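Local coordinates for protein cytosine deaminase (Klebsiella pneumoniae, PDB 4R88) that probably catalyses the hydrolytic deamination of cytosine to uracil and ammonia, as an iron-bound member of the amidohydrolase family, at residues P271-H276 with Q307-D312; V303-D308 with R324-G329. All coordinates share one frame; numbering follows the deposited sequence.

Contacts 1 and 2 sit side by side in the TIM barrel of the amidohydrolase family, their centres about 9 Å apart. Along the chain come helix 271-277, strand 303-305, the loop that follows it, and helix 322-332. Residues 303-308 belong to contact 2 and 307-312 to contact 1, so the two share Gln307 and Asp308. The shared Asp308 brings both to the iron and the 5-fluorocytosine. Contact 1 is polar. Contact 2 is apolar across its segments and packs the strand against the next helix in the chain. The two also touch directly: Pro271 CD lies 3.5 Å from Phe305 CD1. The active-site loop thus springs from a strand packed on both helices.

Contact 1 (P271-H276 with Q307-D312); sequences PTESIH and QDSIQD. With FE2 (Fe (II) ion), chain T; 1LD (5-fluorocytosine), chain S.
Helix 271-276 runs beside the irregular segment 307-312, with CA atoms nearest at Glu273 and Asp308, 6.7 Å apart. Glu273 carries most of the helix's share of the contact. Its CG stands anti to the backbone N (chi1 -171°) and the chain then bends at chi2, which brings the carboxylate over to Asp308 and Ser309. Glu273 OE2 and Ser309 OG are 2.7 Å apart, at hydrogen-bond distance. Asp312 OD1 is equally close to the same hydroxyl, and the one proton cannot serve both at once. The Glu273 and Asp308 side chains cross at about a right angle. Glu273 OE2 lies 3.4 Å from Asp308 OD1, two acceptors with no bond between them. This is the metal centre of an amidohydrolase barrel: Asp308 OD2 binds the iron at 2.6 Å, and His56, His58 and His209 supply the other three protein ligands. The 5-fluorocytosine lies against both acids. Its N4 donates to Glu273 OE2 over 3.3 Å, a nearly straight bond of 161°. Asp308 OD1 approaches the same N4 to 3.0 Å, a close approach not counted as a hydrogen bond. Between Thr272 and Gln307 a water is hydrogen-bonded to Thr272 OG1 and to Gln307 O (2.7 Å), though it has more acceptors in reach than protons.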
loop_
_atom_site.group_PDB
_atom_site.type_symbol
_atom_site.label_atom_id
_atom_site.label_comp_id
_atom_site.label_asym_id
_atom_site.label_seq_id
_atom_site.Cartn_x
_atom_site.Cartn_y
_atom_site.Cartn_z
ATOM N N PRO B 271 -9.230 4.472 -1.061
ATOM C CA PRO B 271 -8.046 5.133 -0.487
ATOM C C PRO B 271 -6.858 5.272 -1.436
ATOM O O PRO B 271 -6.205 6.314 -1.386
ATOM C CB PRO B 271 -7.681 4.249 0.704
ATOM C CG PRO B 271 -8.279 2.887 0.352
ATOM C CD PRO B 271 -9.565 3.226 -0.348
ATOM N N THR B 272 -6.574 4.278 -2.276
ATOM C CA THR B 272 -5.448 4.420 -3.210
ATOM C C THR B 272 -5.738 5.496 -4.256
ATOM O O THR B 272 -4.834 6.219 -4.686
ATOM C CB THR B 272 -5.088 3.122 -3.929
ATOM O OG1 THR B 272 -6.245 2.607 -4.597
ATOM C CG2 THR B 272 -4.560 2.085 -2.930
ATOM N N GLU B 273 -7.000 5.610 -4.653
ATOM C CA GLU B 273 -7.371 6.611 -5.643
ATOM C C GLU B 273 -7.312 7.996 -5.017
ATOM O O GLU B 273 -6.743 8.919 -5.589
ATOM C CB GLU B 273 -8.788 6.350 -6.188
ATOM C CG GLU B 273 -9.156 7.234 -7.377
ATOM C CD GLU B 273 -9.018 6.489 -8.693
ATOM O OE1 GLU B 273 -8.400 5.404 -8.707
ATOM O OE2 GLU B 273 -9.546 6.969 -9.714
ATOM N N SER B 274 -7.897 8.143 -3.831
ATOM C CA SER B 274 -7.964 9.462 -3.207
ATOM C C SER B 274 -6.617 9.978 -2.707
ATOM O O SER B 274 -6.348 11.179 -2.782
ATOM C CB SER B 274 -9.018 9.493 -2.101
ATOM O OG SER B 274 -10.312 9.349 -2.673
ATOM N N ILE B 275 -5.752 9.091 -2.225
ATOM C CA ILE B 275 -4.428 9.542 -1.810
ATOM C C ILE B 275 -3.684 10.122 -3.020
ATOM O O ILE B 275 -2.934 11.088 -2.900
ATOM C CB ILE B 275 -3.610 8.418 -1.116
ATOM C CG1 ILE B 275 -2.510 9.041 -0.266
ATOM C CG2 ILE B 275 -3.043 7.441 -2.120
ATOM C CD1 ILE B 275 -3.052 9.739 0.964
ATOM N N HIS B 276 -3.956 9.556 -4.194
ATOM C CA HIS B 276 -3.344 9.985 -5.448
ATOM C C HIS B 276 -3.977 11.275 -6.005
ATOM O O HIS B 276 -3.256 12.181 -6.434
ATOM C CB HIS B 276 -3.464 8.851 -6.475
ATOM C CG HIS B 276 -3.184 9.269 -7.886
ATOM N ND1 HIS B 276 -1.966 9.772 -8.290
ATOM C CD2 HIS B 276 -3.973 9.252 -8.991
ATOM C CE1 HIS B 276 -2.016 10.054 -9.583
ATOM N NE2 HIS B 276 -3.220 9.737 -10.034
ATOM N N GLN B 307 -11.371 -0.320 -5.253
ATOM C CA GLN B 307 -10.209 0.046 -6.082
ATOM C C GLN B 307 -10.416 1.270 -6.971
ATOM O O GLN B 307 -9.453 1.966 -7.311
ATOM C CB GLN B 307 -9.792 -1.135 -6.963
ATOM C CG GLN B 307 -9.247 -2.292 -6.157
ATOM C CD GLN B 307 -9.244 -3.598 -6.924
ATOM O OE1 GLN B 307 -8.256 -3.939 -7.575
ATOM N NE2 GLN B 307 -10.347 -4.343 -6.839
ATOM N N ASP B 308 -11.663 1.497 -7.381
ATOM C CA ASP B 308 -12.033 2.634 -8.253
ATOM C C ASP B 308 -11.528 2.538 -9.705
ATOM O O ASP B 308 -12.320 2.535 -10.649
ATOM C CB ASP B 308 -11.604 3.977 -7.618
ATOM C CG ASP B 308 -12.391 5.162 -8.163
ATOM O OD1 ASP B 308 -12.165 6.304 -7.719
ATOM O OD2 ASP B 308 -13.244 4.951 -9.039
ATOM N N SER B 309 -10.212 2.469 -9.881
ATOM C CA SER B 309 -9.616 2.521 -11.213
ATOM C C SER B 309 -8.549 1.460 -11.407
ATOM O O SER B 309 -7.789 1.165 -10.492
ATOM C CB SER B 309 -8.948 3.881 -11.442
ATOM O OG SER B 309 -9.876 4.951 -11.431
ATOM N N ILE B 310 -8.463 0.918 -12.615
ATOM C CA ILE B 310 -7.303 0.112 -12.992
ATOM C C ILE B 310 -6.745 0.631 -14.322
ATOM O O ILE B 310 -7.383 0.493 -15.368
ATOM C CB ILE B 310 -7.674 -1.394 -13.055
ATOM C CG1 ILE B 310 -7.945 -1.909 -11.634
ATOM C CG2 ILE B 310 -6.569 -2.193 -13.737
ATOM C CD1 ILE B 310 -8.557 -3.326 -11.563
ATOM N N GLN B 311 -5.582 1.285 -14.257
ATOM C CA GLN B 311 -4.854 1.769 -15.431
ATOM C C GLN B 311 -5.720 2.635 -16.344
ATOM O O GLN B 311 -5.876 2.346 -17.535
ATOM C CB GLN B 311 -4.227 0.600 -16.202
ATOM C CG GLN B 311 -3.262 -0.236 -15.337
ATOM C CD GLN B 311 -2.818 -1.511 -16.021
ATOM O OE1 GLN B 311 -3.407 -2.571 -15.823
ATOM N NE2 GLN B 311 -1.767 -1.417 -16.819
ATOM N N ASP B 312 -6.278 3.697 -15.773
ATOM C CA ASP B 312 -7.267 4.510 -16.477
ATOM C C ASP B 312 -6.857 6.002 -16.434
ATOM O O ASP B 312 -5.760 6.298 -15.952
ATOM C CB ASP B 312 -8.685 4.155 -15.952
ATOM C CG ASP B 312 -9.033 4.808 -14.633
ATOM O OD1 ASP B 312 -10.153 4.500 -14.125
ATOM O OD2 ASP B 312 -8.227 5.619 -14.102
HETATM FE FE FE2 T . -15.210 6.629 -9.075
HETATM N N1 1LD S . -14.497 9.668 -12.457
HETATM C C6 1LD S . -13.607 8.660 -12.525
HETATM C C2 1LD S . -14.584 10.408 -11.341
HETATM O O2 1LD S . -15.504 11.432 -11.279
HETATM N N3 1LD S . -13.806 10.186 -10.269
HETATM C C4 1LD S . -12.900 9.194 -10.294
HETATM N N4 1LD S . -12.070 8.976 -9.147
HETATM C C5 1LD S . -12.774 8.392 -11.439
HETATM F F 1LD S . -11.888 7.394 -11.493
HETATM O O HOH W 1 -6.976 2.976 -6.937
#

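Contact 2 (V303-D308 with R324-G329); sequences VCFAQD and RILDAG. With FE2 (Fe (II) ion), chain T; 1LD (5-fluorocytosine), chain S.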
loop_
_atom_site.group_PDB
_atom_site.type_symbol
_atom_site.label_atom_id
_atom_site.label_comp_id
_atom_site.label_asym_id
_atom_site.label_seq_id
_atom_site.Cartn_x
_atom_site.Cartn_y
_atom_site.Cartn_z
ATOM N N VAL B 303 -19.389 1.199 6.017
ATOM C CA VAL B 303 -18.399 1.770 5.119
ATOM C C VAL B 303 -17.496 0.654 4.586
ATOM O O VAL B 303 -17.266 -0.348 5.271
ATOM C CB VAL B 303 -17.568 2.920 5.831
ATOM C CG1 VAL B 303 -16.821 2.379 7.034
ATOM C CG2 VAL B 303 -16.599 3.611 4.851
ATOM N N CYS B 304 -17.000 0.809 3.359
ATOM C CA CYS B 304 -16.132 -0.215 2.775
ATOM C C CYS B 304 -15.150 0.397 1.787
ATOM O O CYS B 304 -15.261 1.575 1.451
ATOM C CB CYS B 304 -16.962 -1.314 2.098
ATOM S SG CYS B 304 -18.063 -0.696 0.822
ATOM N N PHE B 305 -14.183 -0.401 1.339
ATOM C CA PHE B 305 -13.138 0.093 0.447
ATOM C C PHE B 305 -13.328 -0.459 -0.966
ATOM O O PHE B 305 -13.915 -1.532 -1.153
ATOM C CB PHE B 305 -11.745 -0.310 0.953
ATOM C CG PHE B 305 -11.333 0.342 2.248
ATOM C CD1 PHE B 305 -11.277 1.727 2.372
ATOM C CD2 PHE B 305 -10.953 -0.436 3.330
ATOM C CE1 PHE B 305 -10.858 2.319 3.570
ATOM C CE2 PHE B 305 -10.545 0.147 4.539
ATOM C CZ PHE B 305 -10.496 1.524 4.655
ATOM N N ALA B 306 -12.800 0.264 -1.948
ATOM C CA ALA B 306 -12.900 -0.127 -3.351
ATOM C C ALA B 306 -11.647 0.310 -4.112
ATOM O O ALA B 306 -10.953 1.218 -3.679
ATOM C CB ALA B 306 -14.134 0.496 -3.972
ATOM N N GLN B 307 -11.371 -0.320 -5.253
ATOM C CA GLN B 307 -10.209 0.046 -6.082
ATOM C C GLN B 307 -10.416 1.270 -6.971
ATOM O O GLN B 307 -9.453 1.966 -7.311
ATOM C CB GLN B 307 -9.792 -1.135 -6.963
ATOM C CG GLN B 307 -9.247 -2.292 -6.157
ATOM C CD GLN B 307 -9.244 -3.598 -6.924
ATOM O OE1 GLN B 307 -8.256 -3.939 -7.575
ATOM N NE2 GLN B 307 -10.347 -4.343 -6.839
ATOM N N ASP B 308 -11.663 1.497 -7.381
ATOM C CA ASP B 308 -12.033 2.634 -8.253
ATOM C C ASP B 308 -11.528 2.538 -9.705
ATOM O O ASP B 308 -12.320 2.535 -10.649
ATOM C CB ASP B 308 -11.604 3.977 -7.618
ATOM C CG ASP B 308 -12.391 5.162 -8.163
ATOM O OD1 ASP B 308 -12.165 6.304 -7.719
ATOM O OD2 ASP B 308 -13.244 4.951 -9.039
ATOM N N ARG B 324 -4.642 -5.122 -1.367
ATOM C CA ARG B 324 -3.694 -4.008 -1.421
ATOM C C ARG B 324 -4.420 -2.714 -1.053
ATOM O O ARG B 324 -3.888 -1.849 -0.338
ATOM C CB ARG B 324 -3.057 -3.895 -2.820
ATOM C CG ARG B 324 -2.001 -2.787 -2.940
ATOM C CD ARG B 324 -1.470 -2.636 -4.370
ATOM N NE ARG B 324 -2.495 -2.152 -5.296
ATOM C CZ ARG B 324 -2.605 -0.897 -5.723
ATOM N NH1 ARG B 324 -1.745 0.036 -5.320
ATOM N NH2 ARG B 324 -3.579 -0.566 -6.562
ATOM N N ILE B 325 -5.650 -2.597 -1.538
ATOM C CA ILE B 325 -6.480 -1.446 -1.233
ATOM C C ILE B 325 -6.849 -1.428 0.256
ATOM O O ILE B 325 -6.787 -0.379 0.882
ATOM C CB ILE B 325 -7.739 -1.381 -2.146
ATOM C CG1 ILE B 325 -7.453 -0.571 -3.425
ATOM C CG2 ILE B 325 -8.893 -0.729 -1.412
ATOM C CD1 ILE B 325 -6.322 -1.095 -4.288
ATOM N N LEU B 326 -7.203 -2.588 0.823
ATOM C CA LEU B 326 -7.468 -2.697 2.268
ATOM C C LEU B 326 -6.291 -2.205 3.102
ATOM O O LEU B 326 -6.455 -1.393 4.019
ATOM C CB LEU B 326 -7.797 -4.148 2.661
ATOM C CG LEU B 326 -8.050 -4.439 4.148
ATOM C CD1 LEU B 326 -9.231 -3.630 4.708
ATOM C CD2 LEU B 326 -8.275 -5.931 4.384
ATOM N N ASP B 327 -5.106 -2.713 2.777
ATOM C CA ASP B 327 -3.869 -2.279 3.411
ATOM C C ASP B 327 -3.704 -0.752 3.377
ATOM O O ASP B 327 -3.487 -0.134 4.428
ATOM C CB ASP B 327 -2.665 -2.962 2.754
ATOM C CG ASP B 327 -1.370 -2.772 3.550
ATOM O OD1 ASP B 327 -0.337 -2.405 2.945
ATOM O OD2 ASP B 327 -1.380 -3.007 4.778
ATOM N N ALA B 328 -3.805 -0.151 2.191
ATOM C CA ALA B 328 -3.713 1.316 2.065
ATOM C C ALA B 328 -4.744 2.042 2.934
ATOM O O ALA B 328 -4.418 3.006 3.627
ATOM C CB ALA B 328 -3.856 1.748 0.604
ATOM N N GLY B 329 -5.987 1.573 2.897
ATOM C CA GLY B 329 -7.057 2.180 3.674
ATOM C C GLY B 329 -6.840 2.134 5.181
ATOM O O GLY B 329 -7.059 3.131 5.874
HETATM FE FE FE2 T . -15.210 6.629 -9.075
HETATM N N1 1LD S . -14.497 9.668 -12.457
HETATM C C6 1LD S . -13.607 8.660 -12.525
HETATM C C2 1LD S . -14.584 10.408 -11.341
HETATM O O2 1LD S . -15.504 11.432 -11.279
HETATM N N3 1LD S . -13.806 10.186 -10.269
HETATM C C4 1LD S . -12.900 9.194 -10.294
HETATM N N4 1LD S . -12.070 8.976 -9.147
HETATM C C5 1LD S . -12.774 8.392 -11.439
HETATM F F 1LD S . -11.888 7.394 -11.493
#
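Phe305, Ile325 and Gly329 bury the most surface here, where the end of strand 303-305 meets helix 322-332. The axes of strand 303-305 and helix segment 324-329 approach to 9.3 Å and make an angle of 122° between their N-to-C directions. Phe305 points at the helix. Its CG is anti to the carbonyl carbon (chi1 -67°), and the ring comes to lie against the turn that carries Leu326 and Gly329. Gly329 sits over one face of the ring. Its CA is 4.0 Å from the ring centroid and 28° off the normal, a CH-pi contact. The closest ring atom is Phe305 CZ, 3.6 Å from Gly329 CA. With no side chain there, the helix backbone itself can approach the ring. Leu326 comes to the edge instead, near the ring plane, with its CD1 3.9 Å from Phe305 CD2. The two side chains cross at about a right angle.

Ile325, one turn before Gly329 on the helix, packs where the strand ends and the loop begins. Its two branches divide the work. CG2 packs on Phe305 CB at 3.7 Å and also on the carbonyl oxygen of Ala306. CG1 and CD1 lie across the aliphatic part of Gln307, with Gln307 CG 3.7 Å from Ile325 CD1. The amide of Gln307 looks elsewhere, and its NE2 is hydrogen-bonded to Glu54. Pro271 of helix 271-277 touches both Phe305 and Ile325. The helix also reaches the dimer interface: Arg324 and Asp327 form salt bridges with Asp327 and Arg324 of the second subunit.

Between the segments themselves the contact is apolar packing. It therefore probably depends on close fit rather than on directed polar bonds to hold the strand against the helix just before the chain turns into the metal site.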